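Local coordinates for PKS (Streptomyces albus, PDB 4OQJ), which probably catalyses carbon-carbon bond-forming condensation in polyketide chain extension, as a ketosynthase-containing part of the oxazolomycin assembly line, at residues Ile95-Ala100 and Glu700-Trp705; Ala286-Gly291 and Ala306-Glu311; Arg465-Ser470 and Ser497-Thr502. One frame throughout, in Å; residues are numbered along the deposited sequence.

Contact 1: Ile95-Ala100 and Glu700-Trp705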
# COMPACT_ATOMS: atom_id res chain seq x y z
N ILE A 95 -4.44 17.59 -20.40
CA ILE A 95 -2.99 17.42 -20.39
C ILE A 95 -2.40 17.92 -21.71
O ILE A 95 -2.93 17.61 -22.78
CB ILE A 95 -2.63 15.93 -20.15
CG1 ILE A 95 -3.03 15.54 -18.72
CG2 ILE A 95 -1.15 15.67 -20.37
CD1 ILE A 95 -2.98 14.05 -18.43
N THR A 96 -1.32 18.69 -21.65
CA THR A 96 -0.70 19.22 -22.87
C THR A 96 0.01 18.11 -23.62
O THR A 96 0.28 17.05 -23.05
CB THR A 96 0.32 20.31 -22.56
OG1 THR A 96 1.42 19.71 -21.87
CG2 THR A 96 -0.29 21.39 -21.67
N ARG A 97 0.32 18.35 -24.89
CA ARG A 97 1.08 17.40 -25.70
C ARG A 97 2.44 17.10 -25.08
O ARG A 97 2.86 15.94 -25.01
CB ARG A 97 1.30 17.94 -27.11
CG ARG A 97 0.05 18.12 -27.95
CD ARG A 97 0.38 18.20 -29.44
NE ARG A 97 -0.03 16.99 -30.16
CZ ARG A 97 0.73 15.90 -30.32
NH1 ARG A 97 1.96 15.85 -29.83
NH2 ARG A 97 0.25 14.86 -30.99
N ASP A 98 3.16 18.14 -24.66
CA ASP A 98 4.48 17.96 -24.07
C ASP A 98 4.39 17.11 -22.82
O ASP A 98 5.23 16.24 -22.59
CB ASP A 98 5.14 19.30 -23.74
CG ASP A 98 5.60 20.05 -24.98
OD1 ASP A 98 5.62 19.44 -26.07
OD2 ASP A 98 5.95 21.25 -24.85
N GLU A 99 3.36 17.33 -22.00
CA GLU A 99 3.25 16.54 -20.78
C GLU A 99 2.86 15.11 -21.12
O GLU A 99 3.39 14.17 -20.52
CB GLU A 99 2.26 17.14 -19.79
CG GLU A 99 1.97 16.18 -18.63
CD GLU A 99 1.45 16.86 -17.38
OE1 GLU A 99 2.27 17.11 -16.47
OE2 GLU A 99 0.23 17.13 -17.31
N ALA A 100 1.94 14.93 -22.08
CA ALA A 100 1.49 13.58 -22.44
C ALA A 100 2.65 12.72 -22.90
O ALA A 100 2.72 11.52 -22.62
CB ALA A 100 0.44 13.64 -23.53
N GLU A 700 -9.72 9.46 -27.86
CA GLU A 700 -9.09 9.80 -29.14
C GLU A 700 -7.75 9.08 -29.23
O GLU A 700 -6.96 9.12 -28.30
CB GLU A 700 -8.89 11.31 -29.28
CG GLU A 700 -8.57 11.74 -30.71
CD GLU A 700 -8.95 13.18 -31.00
OE1 GLU A 700 -10.08 13.58 -30.63
OE2 GLU A 700 -8.13 13.90 -31.61
N ARG A 701 -7.50 8.40 -30.35
CA ARG A 701 -6.24 7.67 -30.52
C ARG A 701 -5.10 8.57 -30.99
O ARG A 701 -4.64 8.45 -32.13
CB ARG A 701 -6.40 6.52 -31.52
CG ARG A 701 -7.37 5.43 -31.11
CD ARG A 701 -7.63 4.47 -32.28
NE ARG A 701 -6.44 3.69 -32.64
CZ ARG A 701 -5.59 3.99 -33.62
NH1 ARG A 701 -5.78 5.07 -34.38
NH2 ARG A 701 -4.55 3.21 -33.85
N VAL A 702 -4.65 9.46 -30.12
CA VAL A 702 -3.51 10.33 -30.43
C VAL A 702 -2.22 9.72 -29.90
O VAL A 702 -2.11 9.37 -28.72
CB VAL A 702 -3.71 11.74 -29.82
CG1 VAL A 702 -2.61 12.69 -30.26
CG2 VAL A 702 -5.06 12.29 -30.19
N ARG A 703 -1.23 9.58 -30.77
CA ARG A 703 0.06 9.04 -30.36
C ARG A 703 0.90 10.06 -29.58
O ARG A 703 1.09 11.19 -30.02
CB ARG A 703 0.84 8.56 -31.57
CG ARG A 703 2.24 8.06 -31.24
CD ARG A 703 2.90 7.53 -32.51
NE ARG A 703 4.32 7.21 -32.35
CZ ARG A 703 4.79 6.04 -31.94
NH1 ARG A 703 3.97 5.05 -31.60
NH2 ARG A 703 6.10 5.86 -31.86
N HIS A 704 1.36 9.65 -28.41
CA HIS A 704 2.28 10.44 -27.60
C HIS A 704 3.43 9.53 -27.24
O HIS A 704 3.25 8.58 -26.47
CB HIS A 704 1.61 11.00 -26.35
CG HIS A 704 0.41 11.85 -26.63
ND1 HIS A 704 0.50 13.19 -26.93
CD2 HIS A 704 -0.90 11.54 -26.67
CE1 HIS A 704 -0.71 13.67 -27.15
NE2 HIS A 704 -1.58 12.69 -27.00
N TRP A 705 4.59 9.80 -27.81
CA TRP A 705 5.72 8.90 -27.68
C TRP A 705 7.04 9.65 -27.83
O TRP A 705 7.31 10.25 -28.86
CB TRP A 705 5.62 7.79 -28.72
CG TRP A 705 6.45 6.61 -28.40
CD1 TRP A 705 7.68 6.30 -28.91
CD2 TRP A 705 6.11 5.55 -27.51
NE1 TRP A 705 8.13 5.12 -28.38
CE2 TRP A 705 7.18 4.63 -27.51
CE3 TRP A 705 5.00 5.28 -26.70
CZ2 TRP A 705 7.17 3.48 -26.74
CZ3 TRP A 705 5.00 4.13 -25.93
CH2 TRP A 705 6.08 3.25 -25.96
O HOH W 1 2.94 14.44 -27.62
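Chi1 of -57° puts CG of His-704 anti to its carbonyl carbon, and chi2 near -85° turns a face of the imidazole to the Ala-100 methyl; the Arg-97 chain bends at chi3, and its guanidinium meets the same ring. The methyl sits over that face, Ala-100 CB 3.6 Å from the His-704 ring centroid: a CH-pi contact. It is offset toward the rim, with Ala-100 CB to His-704 ND1 at 3.4 Å. CE1 of His-704 lies over the centre of one guanidinium face, 4.1 Å from Arg-97 CZ, but the two planes are 39° apart, so this is no parallel stack. Helix 97-102 opens here behind its N-cap residue Thr-96, whose OG1 accepts from Glu-99 N at 3.1 Å. The partner 700-705 is the second half of a PTYPFxRxRxW-like sequence, resembling the linker that follows the acyltransferase in conventional modular synthases and runs back onto the ketosynthase; this synthase is of the AT-less kind. Backbone bonds of Val-702 to Phe-88 and of His-704 to Asp-86 hold it there, and the Arg-703 guanidinium forms a salt bridge with Asp-86. NH2 of Arg-97 rests 3.7 Å from Val-702 CG1, the two side chains crossing at about a right angle. Water 1, in the imidazole plane at its edge, lies 2.8 Å from His-704 ND1 and donates to Arg-97 O at 3.0 Å, bridging helix backbone and ring.

Contact 2: Ala286-Gly291 and Ala306-Glu311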
# COMPACT_ATOMS: atom_id res chain seq x y z
N ALA A 286 -6.16 -12.53 1.31
CA ALA A 286 -5.05 -12.67 2.23
C ALA A 286 -3.75 -12.35 1.50
O ALA A 286 -3.63 -12.58 0.30
CB ALA A 286 -5.01 -14.07 2.82
N VAL A 287 -2.81 -11.78 2.25
CA VAL A 287 -1.49 -11.47 1.75
C VAL A 287 -0.48 -11.87 2.81
O VAL A 287 -0.70 -11.61 4.00
CB VAL A 287 -1.33 -9.97 1.42
CG1 VAL A 287 0.12 -9.65 1.00
CG2 VAL A 287 -2.31 -9.55 0.36
N ASN A 288 0.61 -12.51 2.40
CA ASN A 288 1.70 -12.80 3.30
C ASN A 288 3.03 -12.68 2.55
O ASN A 288 3.06 -12.27 1.38
CB ASN A 288 1.52 -14.19 3.94
CG ASN A 288 1.75 -15.34 2.97
OD1 ASN A 288 2.24 -15.14 1.87
ND2 ASN A 288 1.43 -16.57 3.40
N ASN A 289 4.13 -12.98 3.23
CA ASN A 289 5.42 -13.09 2.55
C ASN A 289 6.09 -14.37 2.99
O ASN A 289 5.92 -14.82 4.14
CB ASN A 289 6.31 -11.87 2.84
CG ASN A 289 7.58 -11.87 2.00
OD1 ASN A 289 8.56 -12.56 2.31
ND2 ASN A 289 7.56 -11.09 0.93
N ASP A 290 6.87 -14.96 2.09
CA ASP A 290 7.61 -16.19 2.38
C ASP A 290 8.60 -16.04 3.53
O ASP A 290 8.92 -17.02 4.23
CB ASP A 290 8.38 -16.65 1.14
CG ASP A 290 7.48 -17.07 0.01
OD1 ASP A 290 6.33 -17.45 0.29
OD2 ASP A 290 7.92 -17.01 -1.15
N GLY A 291 9.12 -14.83 3.71
CA GLY A 291 10.16 -14.63 4.69
C GLY A 291 11.44 -15.30 4.21
O GLY A 291 11.67 -15.38 3.00
N ALA A 306 0.82 -22.15 0.44
CA ALA A 306 -0.21 -22.93 1.14
C ALA A 306 -0.87 -22.07 2.22
O ALA A 306 -2.10 -22.08 2.38
CB ALA A 306 0.39 -24.19 1.74
N ALA A 307 -0.07 -21.31 2.96
CA ALA A 307 -0.59 -20.49 4.04
C ALA A 307 -1.52 -19.39 3.54
O ALA A 307 -2.57 -19.14 4.13
CB ALA A 307 0.54 -19.87 4.84
N VAL A 308 -1.17 -18.72 2.45
CA VAL A 308 -2.00 -17.59 2.06
C VAL A 308 -3.34 -18.10 1.51
O VAL A 308 -4.38 -17.47 1.70
CB VAL A 308 -1.28 -16.68 1.05
CG1 VAL A 308 -1.38 -17.24 -0.37
CG2 VAL A 308 -1.88 -15.30 1.10
N VAL A 309 -3.35 -19.28 0.88
CA VAL A 309 -4.60 -19.84 0.38
C VAL A 309 -5.53 -20.22 1.53
O VAL A 309 -6.71 -19.87 1.55
CB VAL A 309 -4.33 -21.06 -0.52
CG1 VAL A 309 -5.63 -21.81 -0.88
CG2 VAL A 309 -3.62 -20.62 -1.77
N ALA A 310 -4.97 -20.91 2.52
CA ALA A 310 -5.74 -21.29 3.69
C ALA A 310 -6.26 -20.05 4.41
O ALA A 310 -7.42 -20.00 4.82
CB ALA A 310 -4.88 -22.15 4.64
N GLU A 311 -5.41 -19.03 4.54
CA GLU A 311 -5.76 -17.80 5.26
C GLU A 311 -6.91 -17.09 4.57
O GLU A 311 -7.82 -16.57 5.21
CB GLU A 311 -4.55 -16.85 5.36
CG GLU A 311 -4.82 -15.62 6.22
CD GLU A 311 -3.65 -14.63 6.29
OE1 GLU A 311 -2.50 -14.99 5.95
OE2 GLU A 311 -3.88 -13.48 6.69
O HOH W 2 -3.90 -11.53 5.19
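Ala-307 is the first residue of the helix segment to reach the strand, its CB 3.7 Å from Asn-288 ND2. One residue on, Val-308 points at the strand. CG2 stands anti to its own backbone N and presses on the Ala-286 peptide, 3.3 Å from Ala-286 O, and it also touches the methyl, with Ala-286 CB at 3.8 Å. CB of Val-308 backs against the Asn-288 amide, 3.6 Å from Asn-288 ND2. This amide is fixed by bonds outside the pair: ND2 donates to Gly-304 O at the start of the helix, and OD1 accepts from Asn-442 ND2 on strand 441-448. Chi1 of 72° places CG of Asn-288 between its backbone N and carbonyl carbon.

Glu-311, one turn later, runs its extended chain across the Ala-286 methyl, with CG 3.7 Å from Ala-286 CB. In the conformer described, OE1 forms a salt bridge with Arg-131 of the second subunit. Water 2 accepts from Val-287 N at 3.1 Å, but its very short approach to the Glu-311 carboxylate makes that link doubtful. The second subunit also packs on Val-287 through its Pro-185, so the strand lies at the dimer interface. Strand 286-289 and helix 306-311 run nearly antiparallel, at 159° with axes 7.4 Å apart; helix 302-316 then leads to strand 325-327, which points the same way as strand 280-289 in the large sheet, a beta-alpha-beta crossover of the thiolase fold.

Contact 3: Arg465-Ser470 and Ser497-Thr502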
# COMPACT_ATOMS: atom_id res chain seq x y z
N ARG A 465 -38.21 8.00 -22.06
CA ARG A 465 -37.01 8.38 -21.32
C ARG A 465 -36.15 9.27 -22.17
O ARG A 465 -36.15 9.18 -23.39
CB ARG A 465 -36.21 7.14 -20.89
CG ARG A 465 -36.89 6.27 -19.86
CD ARG A 465 -36.91 6.95 -18.50
NE ARG A 465 -37.66 6.18 -17.51
CZ ARG A 465 -37.57 6.37 -16.19
NH1 ARG A 465 -36.77 7.30 -15.70
NH2 ARG A 465 -38.30 5.63 -15.37
N LEU A 466 -35.40 10.14 -21.50
CA LEU A 466 -34.44 11.00 -22.15
C LEU A 466 -33.06 10.37 -22.04
O LEU A 466 -32.55 10.21 -20.94
CB LEU A 466 -34.44 12.39 -21.50
CG LEU A 466 -33.43 13.39 -22.09
CD1 LEU A 466 -33.77 13.69 -23.55
CD2 LEU A 466 -33.40 14.65 -21.26
N LEU A 467 -32.46 10.04 -23.17
CA LEU A 467 -31.08 9.54 -23.23
C LEU A 467 -30.12 10.69 -23.54
O LEU A 467 -30.33 11.41 -24.51
CB LEU A 467 -30.96 8.45 -24.29
CG LEU A 467 -31.95 7.29 -24.19
CD1 LEU A 467 -31.62 6.25 -25.25
CD2 LEU A 467 -31.92 6.67 -22.79
N VAL A 468 -29.09 10.86 -22.72
CA VAL A 468 -28.13 11.93 -22.94
C VAL A 468 -26.72 11.37 -23.15
O VAL A 468 -26.32 10.39 -22.52
CB VAL A 468 -28.16 12.96 -21.79
CG1 VAL A 468 -29.53 13.64 -21.72
CG2 VAL A 468 -27.79 12.32 -20.46
N LEU A 469 -26.01 11.95 -24.12
CA LEU A 469 -24.65 11.56 -24.44
C LEU A 469 -23.81 12.81 -24.52
O LEU A 469 -24.29 13.86 -24.97
CB LEU A 469 -24.58 10.82 -25.79
CG LEU A 469 -24.97 9.34 -25.86
CD1 LEU A 469 -26.45 9.14 -25.64
CD2 LEU A 469 -24.58 8.79 -27.22
N SER A 470 -22.56 12.73 -24.07
CA SER A 470 -21.64 13.86 -24.24
C SER A 470 -20.21 13.36 -24.39
O SER A 470 -19.83 12.32 -23.85
CB SER A 470 -21.76 14.86 -23.08
OG SER A 470 -21.32 14.33 -21.84
N SER A 497 -35.01 2.54 -18.65
CA SER A 497 -34.82 3.32 -17.43
C SER A 497 -33.38 3.30 -16.97
O SER A 497 -32.76 4.34 -16.72
CB SER A 497 -35.71 2.78 -16.33
OG SER A 497 -37.05 3.18 -16.52
N ALA A 498 -32.85 2.09 -16.86
CA ALA A 498 -31.49 1.90 -16.38
C ALA A 498 -30.49 2.53 -17.33
O ALA A 498 -29.48 3.11 -16.90
CB ALA A 498 -31.20 0.41 -16.20
N VAL A 499 -30.76 2.41 -18.63
CA VAL A 499 -29.90 3.01 -19.64
C VAL A 499 -29.88 4.53 -19.46
O VAL A 499 -28.81 5.15 -19.46
CB VAL A 499 -30.35 2.64 -21.06
CG1 VAL A 499 -29.60 3.44 -22.10
CG2 VAL A 499 -30.14 1.15 -21.31
N ALA A 500 -31.07 5.12 -19.28
CA ALA A 500 -31.19 6.57 -19.14
C ALA A 500 -30.49 7.04 -17.88
O ALA A 500 -29.78 8.03 -17.91
CB ALA A 500 -32.66 6.99 -19.11
N GLN A 501 -30.71 6.33 -16.78
CA GLN A 501 -30.12 6.70 -15.50
C GLN A 501 -28.61 6.61 -15.53
O GLN A 501 -27.90 7.52 -15.08
CB GLN A 501 -30.66 5.80 -14.38
CG GLN A 501 -32.14 6.03 -14.04
CD GLN A 501 -32.73 4.89 -13.20
OE1 GLN A 501 -32.21 3.78 -13.18
NE2 GLN A 501 -33.82 5.18 -12.50
N THR A 502 -28.10 5.50 -16.07
CA THR A 502 -26.66 5.28 -16.12
C THR A 502 -26.00 6.39 -16.94
O THR A 502 -24.98 6.93 -16.55
CB THR A 502 -26.34 3.92 -16.71
OG1 THR A 502 -26.96 2.91 -15.90
CG2 THR A 502 -24.83 3.69 -16.77
O HOH W 3 -29.99 9.71 -20.02
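Arg-465, Leu-467, Ser-497 and Ala-500 carry a buried contact of helix 496-505 against the outer edge of strand 465-471, in a small three-stranded antiparallel sheet. The strand and helix segments run at 39° to each other, their axes 7.4 Å apart. At the centre, CD2 of Leu-467 comes alongside Ala-500, 3.7 Å from Ala-500 CA, and touches Val-499 CG1 at 4.0 Å. The methyl of Ala-500 abuts the strand backbone, with CB 3.7 Å from Leu-466 O. Water 3 ties the two backbones together, accepting from Val-468 N and donating to both Leu-466 O and Ala-500 O, the last at 2.7 Å. Nearer the start of the strand, the hydroxyl of Ser-497 sits over a face of the Arg-465 guanidinium, OG 3.0 Å from Arg-465 NH2, at an angle too poor for a hydrogen bond; that NH2 instead forms a salt bridge with Glu-687. This small alpha/beta domain is consistent with the linker domain that follows the ketosynthase in modular synthases, ahead of any acyltransferase. Strand 512-518 pairs with 465-471, helix 474-490 meets Leu-469 and Val-499, and helix 660-673 covers Leu-466 and Val-468.

Overall arrangement
The contacts lie well apart, centres about 42 Å (1 and 2), 31 Å (1 and 3) and 45 Å (2 and 3) from each other. Contact 2 belongs to the large mixed sheet of the ketosynthase and borders the second subunit. Contact 3 lies across the centre of the chain from it, in the separate three-stranded sheet that follows the ketosynthase. Along the chain, contact 2 closes before contact 3 opens, and contact 1 spans both by joining residues 600 positions apart. Its late segment follows residues 687-694, which touch helix 496-505 of contact 3, so one C-terminal stretch joins that smaller domain to the ketosynthase surface; contacts 1 and 3 come within about 11 Å at their nearest atoms.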